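Local coordinates for acyl-CoA dehydrogenase FadE3 (Mycobacterium smegmatis, PDB 4IV6), which belongs to the acyl-CoA dehydrogenase family of flavoproteins, assembles from four chains and binds dihydroflavine-adenine dinucleotide, at residues 170-175 with 182-187; 190-195 with 217-222; 329-334 with 354-359. All coordinates share one frame; numbering follows the deposited sequence.

How the contacts relate
The contacts follow one another along the chain, each closing before the next opens. Contacts 1 and 2 both belong to the beta-rich middle domain, with centres about 16 Å apart. Strand 184-190 runs from one to the other: it pairs with strand 166-172 in contact 1 and leads into the turn of contact 2, and Leu-187 of the first packs on Val-221 of the second. Contact 3 lies across the chain's centre, its centre about 36 and 39 Å from those of contacts 1 and 2, where helices 316-340 and 352-364 of the C-terminal helical domain pack beside a second subunit. The beta contacts thus lie within the middle domain, whereas contact 3 meets another subunit.

Contact 1: residues 170-175 with 182-187; sequences MCKTDP and KGVSIL
Backbone hydrogen bonds carry most of this pairing. Cys-171 and Ser-185 form an antiparallel hydrogen-bonded pair, with Cys-171 N donating to Ser-185 O at 3.0 Å and Ser-185 N to Cys-171 O at 2.9 Å; both bonds are straight and lie nearly along the C=O axes. Beyond them the chain leaves the strand, and Gly-183 O becomes the anchor: Asp-174 N reaches it at 3.0 Å, in the carbonyl plane on a lone pair, while Thr-173 N adds a weak, bent bond. A beta carbon on Gly-183 would run into Asp-174 O, so the lack of a side chain lets the backbones close up here. This is the loop end of the beta hairpin formed by strands 166-172 and 184-190 in the middle domain of the acyl-CoA dehydrogenase fold. Among side chains, Thr-173 OG1 and Ser-185 OG lie 2.7 Å apart and hydrogen-bond, and Ser-185 OG also accepts a hydrogen bond from Gly-232 N. On the face of Ser-185, Cys-171 turns SG to 3.8 Å from Leu-187 CG. On the face of Met-170, Val-184 and Lys-172, carbon meets carbon. Met-170 CG, anti to its backbone N (chi1 -175°), presses obliquely on Val-184 CG1 at a tight 3.4 Å, and Phe-235 of helix 234-270 packs against both residues. Lys-172 lays CG near Val-184 CG2, then extends away so that NZ hydrogen-bonds Gln-136 O and Met-138 O.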
# COMPACT_ATOMS: atom_id res chain seq x y z
N MET B 170 -21.55 -30.39 -4.72
CA MET B 170 -20.76 -30.95 -3.63
C MET B 170 -21.69 -31.09 -2.45
O MET B 170 -22.37 -30.12 -2.06
CB MET B 170 -19.57 -30.06 -3.29
CG MET B 170 -18.63 -30.67 -2.23
SD MET B 170 -17.22 -29.61 -1.83
CE MET B 170 -16.16 -29.93 -3.20
N CYS B 171 -21.76 -32.29 -1.91
CA CYS B 171 -22.72 -32.63 -0.86
C CYS B 171 -22.21 -33.77 0.01
O CYS B 171 -21.25 -34.42 -0.33
CB CYS B 171 -24.06 -32.99 -1.49
SG CYS B 171 -23.99 -34.30 -2.72
N LYS B 172 -22.84 -33.96 1.17
CA LYS B 172 -22.45 -35.00 2.09
C LYS B 172 -23.19 -36.29 1.80
O LYS B 172 -24.39 -36.41 2.08
CB LYS B 172 -22.67 -34.57 3.56
CG LYS B 172 -21.68 -33.49 4.04
CD LYS B 172 -21.96 -33.06 5.47
CE LYS B 172 -20.85 -32.14 5.96
NZ LYS B 172 -21.20 -31.40 7.19
N THR B 173 -22.46 -37.27 1.26
CA THR B 173 -22.99 -38.63 1.09
C THR B 173 -22.91 -39.42 2.39
O THR B 173 -23.63 -40.39 2.54
CB THR B 173 -22.31 -39.43 -0.04
OG1 THR B 173 -20.88 -39.24 0.01
CG2 THR B 173 -22.85 -38.94 -1.40
N ASP B 174 -22.02 -39.02 3.29
CA ASP B 174 -22.02 -39.59 4.64
C ASP B 174 -21.73 -38.50 5.66
O ASP B 174 -20.56 -38.20 5.92
CB ASP B 174 -21.00 -40.72 4.75
CG ASP B 174 -20.98 -41.36 6.15
OD1 ASP B 174 -21.86 -41.06 6.98
OD2 ASP B 174 -20.04 -42.13 6.42
N PRO B 175 -22.79 -37.93 6.26
CA PRO B 175 -22.54 -36.87 7.24
C PRO B 175 -21.86 -37.35 8.53
O PRO B 175 -21.37 -36.53 9.30
CB PRO B 175 -23.94 -36.29 7.53
CG PRO B 175 -24.93 -37.21 6.90
CD PRO B 175 -24.21 -38.07 5.91
N LYS B 182 -14.07 -37.33 4.49
CA LYS B 182 -14.37 -38.47 3.65
C LYS B 182 -15.87 -38.72 3.46
O LYS B 182 -16.25 -39.66 2.79
CB LYS B 182 -13.70 -39.73 4.21
CG LYS B 182 -12.18 -39.74 4.11
CD LYS B 182 -11.63 -39.62 2.68
CE LYS B 182 -12.21 -40.69 1.73
NZ LYS B 182 -11.57 -40.66 0.38
N GLY B 183 -16.72 -37.89 4.04
CA GLY B 183 -18.16 -37.97 3.78
C GLY B 183 -18.69 -37.10 2.64
O GLY B 183 -19.90 -37.04 2.41
N VAL B 184 -17.80 -36.41 1.94
CA VAL B 184 -18.19 -35.41 0.92
C VAL B 184 -17.88 -35.90 -0.48
O VAL B 184 -16.76 -36.34 -0.75
CB VAL B 184 -17.47 -34.06 1.17
CG1 VAL B 184 -17.74 -33.08 0.05
CG2 VAL B 184 -17.99 -33.45 2.47
N SER B 185 -18.87 -35.81 -1.36
CA SER B 185 -18.76 -36.26 -2.73
C SER B 185 -19.30 -35.21 -3.66
O SER B 185 -19.88 -34.22 -3.22
CB SER B 185 -19.58 -37.56 -2.93
OG SER B 185 -19.21 -38.53 -1.96
N ILE B 186 -19.13 -35.44 -4.95
CA ILE B 186 -19.71 -34.58 -5.97
C ILE B 186 -20.67 -35.40 -6.81
O ILE B 186 -20.33 -36.50 -7.26
CB ILE B 186 -18.62 -33.96 -6.84
CG1 ILE B 186 -17.77 -32.98 -6.01
CG2 ILE B 186 -19.24 -33.27 -8.04
CD1 ILE B 186 -16.54 -32.48 -6.75
N LEU B 187 -21.89 -34.89 -6.98
CA LEU B 187 -22.90 -35.54 -7.80
C LEU B 187 -23.21 -34.63 -8.97
O LEU B 187 -23.27 -33.40 -8.82
CB LEU B 187 -24.19 -35.80 -7.00
CG LEU B 187 -24.16 -36.60 -5.69
CD1 LEU B 187 -25.59 -36.89 -5.22
CD2 LEU B 187 -23.39 -37.89 -5.79

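Contact 2: residues 190-195 with 217-222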
# COMPACT_ATOMS: atom_id res chain seq x y z
N GLU B 190 -29.00 -33.22 -12.62
CA GLU B 190 -29.86 -32.57 -13.59
C GLU B 190 -31.05 -31.87 -12.90
O GLU B 190 -31.27 -32.02 -11.69
CB GLU B 190 -30.38 -33.60 -14.63
CG GLU B 190 -29.25 -34.36 -15.30
CD GLU B 190 -29.73 -35.32 -16.37
OE1 GLU B 190 -30.94 -35.51 -16.56
OE2 GLU B 190 -28.88 -35.90 -17.03
N LYS B 191 -31.81 -31.11 -13.67
CA LYS B 191 -32.96 -30.37 -13.16
C LYS B 191 -34.17 -31.30 -12.87
O LYS B 191 -35.14 -31.33 -13.61
CB LYS B 191 -33.34 -29.26 -14.14
CG LYS B 191 -32.29 -28.16 -14.31
CD LYS B 191 -32.16 -27.29 -13.07
CE LYS B 191 -30.94 -26.38 -13.09
NZ LYS B 191 -31.06 -25.30 -14.09
N VAL B 192 -34.08 -32.05 -11.77
CA VAL B 192 -35.07 -33.03 -11.38
C VAL B 192 -36.13 -32.42 -10.44
O VAL B 192 -35.92 -31.34 -9.88
CB VAL B 192 -34.39 -34.22 -10.68
CG1 VAL B 192 -33.38 -34.85 -11.62
CG2 VAL B 192 -33.71 -33.78 -9.38
N PRO B 193 -37.27 -33.10 -10.29
CA PRO B 193 -38.27 -32.64 -9.34
C PRO B 193 -37.65 -32.49 -7.95
O PRO B 193 -36.89 -33.34 -7.53
CB PRO B 193 -39.35 -33.75 -9.40
CG PRO B 193 -39.25 -34.26 -10.81
CD PRO B 193 -37.76 -34.25 -11.08
N GLY B 194 -37.90 -31.37 -7.29
CA GLY B 194 -37.34 -31.14 -5.96
C GLY B 194 -36.11 -30.24 -5.99
O GLY B 194 -35.61 -29.84 -4.94
N PHE B 195 -35.60 -29.94 -7.18
CA PHE B 195 -34.42 -29.07 -7.32
C PHE B 195 -34.95 -27.71 -7.78
O PHE B 195 -35.30 -27.55 -8.95
CB PHE B 195 -33.46 -29.69 -8.35
CG PHE B 195 -32.22 -28.88 -8.66
CD1 PHE B 195 -32.00 -27.61 -8.14
CD2 PHE B 195 -31.31 -29.39 -9.56
CE1 PHE B 195 -30.87 -26.89 -8.48
CE2 PHE B 195 -30.18 -28.68 -9.90
CZ PHE B 195 -29.96 -27.42 -9.36
N THR B 217 -35.37 -30.32 -2.07
CA THR B 217 -36.35 -30.98 -1.22
C THR B 217 -36.63 -32.36 -1.76
O THR B 217 -37.23 -32.49 -2.80
CB THR B 217 -37.65 -30.18 -1.21
OG1 THR B 217 -37.35 -28.81 -0.91
CG2 THR B 217 -38.62 -30.73 -0.20
N ASP B 218 -36.17 -33.39 -1.05
CA ASP B 218 -36.46 -34.79 -1.41
C ASP B 218 -36.15 -35.02 -2.89
O ASP B 218 -36.90 -35.70 -3.61
CB ASP B 218 -37.93 -35.10 -1.10
CG ASP B 218 -38.26 -36.60 -1.13
OD1 ASP B 218 -37.52 -37.39 -0.51
OD2 ASP B 218 -39.27 -36.96 -1.74
N ALA B 219 -35.02 -34.47 -3.34
CA ALA B 219 -34.69 -34.47 -4.79
C ALA B 219 -33.95 -35.75 -5.14
O ALA B 219 -32.81 -35.97 -4.68
CB ALA B 219 -33.84 -33.27 -5.14
N ARG B 220 -34.59 -36.58 -5.96
CA ARG B 220 -34.08 -37.90 -6.29
C ARG B 220 -33.25 -37.89 -7.57
O ARG B 220 -33.73 -37.44 -8.60
CB ARG B 220 -35.24 -38.88 -6.46
CG ARG B 220 -36.22 -38.90 -5.30
CD ARG B 220 -37.19 -40.07 -5.45
NE ARG B 220 -36.79 -41.15 -4.58
CZ ARG B 220 -36.98 -41.11 -3.27
NH1 ARG B 220 -36.58 -42.11 -2.52
NH2 ARG B 220 -37.59 -40.05 -2.72
N VAL B 221 -32.03 -38.38 -7.49
CA VAL B 221 -31.20 -38.60 -8.67
C VAL B 221 -30.68 -40.03 -8.60
O VAL B 221 -30.56 -40.59 -7.54
CB VAL B 221 -30.02 -37.62 -8.76
CG1 VAL B 221 -30.53 -36.20 -8.79
CG2 VAL B 221 -29.04 -37.82 -7.60
N PRO B 222 -30.40 -40.65 -9.75
CA PRO B 222 -29.87 -41.99 -9.67
C PRO B 222 -28.45 -42.01 -9.10
O PRO B 222 -27.72 -41.00 -9.20
CB PRO B 222 -29.91 -42.48 -11.13
CG PRO B 222 -30.07 -41.28 -11.98
CD PRO B 222 -30.61 -40.17 -11.12
O HOH W 1 -36.53 -35.97 -8.27
O HOH W 2 -36.90 -27.47 -3.29
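A type II beta turn from Val-192 to Phe-195, closed by Phe-195 N donating to Val-192 O, packs here against residues 217-221, which lead into and along strand 219-222 in the beta-rich middle domain. One direct hydrogen bond links the two segments: Thr-217 N donates to Gly-194 O at 2.9 Å, almost straight and in the plane of the carbonyl. Gly-194 takes a positive phi of 100°, where a beta carbon would jam against the preceding carbonyl oxygen and also run into Thr-217 O. Gly-194 CA instead makes a CA-H...O contact with Thr-217 O at 3.4 Å. The apolar part of the contact is small. Val-192 points its CG2 at the strand, 3.7 Å from Arg-220 O and 4.0 Å from Val-221 CG1, the two valine side chains crossing at about a right angle, with Ala-219 CB also against Val-192 CG2.

Two waters complete the first shell. One donates to Pro-193 O and accepts from Arg-220 N, so it joins the backbones where they do not bond directly; the other donates to Gly-194 O and hydrogen-bonds Thr-217 OG1.

Farther out, strand 148-159 positions the 217-222 side. Asp-218 and Ala-219 both face Ile-151 in a G1 beta bulge, and backbone hydrogen bonds tie Ala-219 to Ile-151 and Val-221 to Tyr-149. Arg-220 turns its guanidinium away from the turn, toward a salt bridge from NH1 to Asp-145. Within the same segment, Arg-220 NH2 also forms a salt bridge with Asp-218 OD1 at 3.5 Å.

Contact 3: residues 329-334 with 354-359; sequences TAMQIA and RYFRDA
Met-331 bends the end of its side chain against the neighbouring helix. CG stands anti to the backbone N (chi1 -177°), and bends at chi2 and chi3 then carry Met-331 SD to 4.0 Å from Ala-359 CB and Met-331 CE to 3.7 Å from Phe-356 CD1. The thioether and the ring cross obliquely, and the methyl reaches the CD1-CE1 side of the ring. Phe-356 also has its CG anti to the backbone N (chi1 177°), and its ring edge meets the backbone at Ala-334 C.

Small residues let the helices approach between these larger groups. Ala-334 and Ala-359 point their methyls toward the opposite helix: Ala-334 CB rests 3.8 Å from Phe-356 CA, and Ala-359 CB lies 3.9 Å from Met-331 CA. Ala-334 CB and Ala-359 CB are themselves 4.3 Å apart. Segments 329-334 and 354-359 run close to antiparallel, at 154°, with axes 8.8 Å apart, within the C-terminal helical domain of the acyl-CoA dehydrogenase fold. Tyr-355 offers only the start of its side chain, Tyr-355 CB to Ala-334 CB at 4.4 Å; its ring then leads off to helix 234-270, where OH hydrogen-bonds Asp-263.

A second subunit packs on Met-331 and Phe-356. The Phe-356 ring stacks on Phe-356 of that subunit, and Met-331 packs on its Leu-335. All the touching residues are buried, and the side chains meet through methyl, thioether and aromatic groups, so the helices are held by close apolar packing that continues directly into the subunit interface.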
# COMPACT_ATOMS: atom_id res chain seq x y z
N THR B 329 -4.47 -6.94 -8.20
CA THR B 329 -3.99 -6.01 -9.21
C THR B 329 -5.15 -5.38 -9.99
O THR B 329 -5.16 -4.17 -10.20
CB THR B 329 -3.01 -6.69 -10.19
OG1 THR B 329 -1.81 -6.99 -9.48
CG2 THR B 329 -2.62 -5.77 -11.33
N ALA B 330 -6.13 -6.18 -10.41
CA ALA B 330 -7.26 -5.62 -11.18
C ALA B 330 -8.04 -4.59 -10.38
O ALA B 330 -8.46 -3.57 -10.93
CB ALA B 330 -8.18 -6.72 -11.71
N MET B 331 -8.25 -4.84 -9.09
CA MET B 331 -8.93 -3.87 -8.21
C MET B 331 -8.15 -2.57 -8.10
O MET B 331 -8.73 -1.47 -8.20
CB MET B 331 -9.13 -4.48 -6.82
CG MET B 331 -9.89 -3.62 -5.84
SD MET B 331 -11.65 -3.45 -6.24
CE MET B 331 -11.79 -1.94 -7.17
N GLN B 332 -6.83 -2.67 -7.94
CA GLN B 332 -5.97 -1.47 -7.87
C GLN B 332 -6.02 -0.66 -9.18
O GLN B 332 -6.20 0.57 -9.17
CB GLN B 332 -4.54 -1.87 -7.58
CG GLN B 332 -4.38 -2.46 -6.18
CD GLN B 332 -3.07 -3.21 -5.95
OE1 GLN B 332 -2.13 -3.18 -6.76
NE2 GLN B 332 -3.02 -3.94 -4.86
N ILE B 333 -5.90 -1.37 -10.30
CA ILE B 333 -5.93 -0.74 -11.59
C ILE B 333 -7.30 -0.13 -11.87
O ILE B 333 -7.38 1.00 -12.44
CB ILE B 333 -5.47 -1.71 -12.71
CG1 ILE B 333 -3.97 -1.99 -12.53
CG2 ILE B 333 -5.75 -1.14 -14.09
CD1 ILE B 333 -3.45 -3.06 -13.49
N ALA B 334 -8.38 -0.82 -11.47
CA ALA B 334 -9.73 -0.29 -11.72
C ALA B 334 -9.94 1.04 -11.00
O ALA B 334 -10.41 1.98 -11.59
CB ALA B 334 -10.80 -1.29 -11.33
N ARG B 354 -17.78 0.59 -14.38
CA ARG B 354 -18.16 -0.80 -14.48
C ARG B 354 -16.99 -1.72 -14.08
O ARG B 354 -17.20 -2.71 -13.37
CB ARG B 354 -18.64 -1.15 -15.90
CG ARG B 354 -19.20 -2.55 -15.97
CD ARG B 354 -18.98 -3.26 -17.25
NE ARG B 354 -18.93 -2.47 -18.49
CZ ARG B 354 -18.22 -2.88 -19.54
NH1 ARG B 354 -17.50 -4.02 -19.48
NH2 ARG B 354 -18.22 -2.18 -20.67
N TYR B 355 -15.78 -1.44 -14.57
CA TYR B 355 -14.64 -2.27 -14.18
C TYR B 355 -14.44 -2.23 -12.67
O TYR B 355 -14.09 -3.23 -12.07
CB TYR B 355 -13.34 -1.89 -14.90
CG TYR B 355 -13.50 -1.62 -16.38
CD1 TYR B 355 -14.23 -2.46 -17.21
CD2 TYR B 355 -12.88 -0.51 -16.95
CE1 TYR B 355 -14.36 -2.19 -18.56
CE2 TYR B 355 -13.01 -0.23 -18.29
CZ TYR B 355 -13.74 -1.07 -19.09
OH TYR B 355 -13.80 -0.78 -20.42
N PHE B 356 -14.65 -1.06 -12.09
CA PHE B 356 -14.51 -0.85 -10.66
C PHE B 356 -15.54 -1.71 -9.90
O PHE B 356 -15.23 -2.29 -8.88
CB PHE B 356 -14.70 0.66 -10.36
CG PHE B 356 -14.67 1.03 -8.91
CD1 PHE B 356 -13.46 1.20 -8.24
CD2 PHE B 356 -15.84 1.28 -8.21
CE1 PHE B 356 -13.44 1.58 -6.89
CE2 PHE B 356 -15.81 1.66 -6.88
CZ PHE B 356 -14.62 1.81 -6.23
N ARG B 357 -16.76 -1.79 -10.42
CA ARG B 357 -17.81 -2.60 -9.79
C ARG B 357 -17.58 -4.10 -10.01
O ARG B 357 -18.00 -4.90 -9.20
CB ARG B 357 -19.20 -2.23 -10.36
CG ARG B 357 -19.78 -0.91 -9.89
CD ARG B 357 -21.20 -0.76 -10.38
NE ARG B 357 -21.27 -0.55 -11.82
CZ ARG B 357 -21.63 -1.45 -12.73
NH1 ARG B 357 -22.04 -2.66 -12.39
NH2 ARG B 357 -21.67 -1.10 -14.01
N ASP B 358 -16.94 -4.47 -11.12
CA ASP B 358 -16.73 -5.89 -11.45
C ASP B 358 -15.52 -6.50 -10.72
O ASP B 358 -15.54 -7.67 -10.35
CB ASP B 358 -16.56 -6.07 -12.95
CG ASP B 358 -17.90 -6.05 -13.70
OD1 ASP B 358 -18.97 -6.09 -13.05
OD2 ASP B 358 -17.86 -6.00 -14.95
N ALA B 359 -14.50 -5.70 -10.47
CA ALA B 359 -13.23 -6.20 -9.93
C ALA B 359 -13.32 -6.91 -8.56
O ALA B 359 -12.69 -7.95 -8.39
CB ALA B 359 -12.19 -5.07 -9.90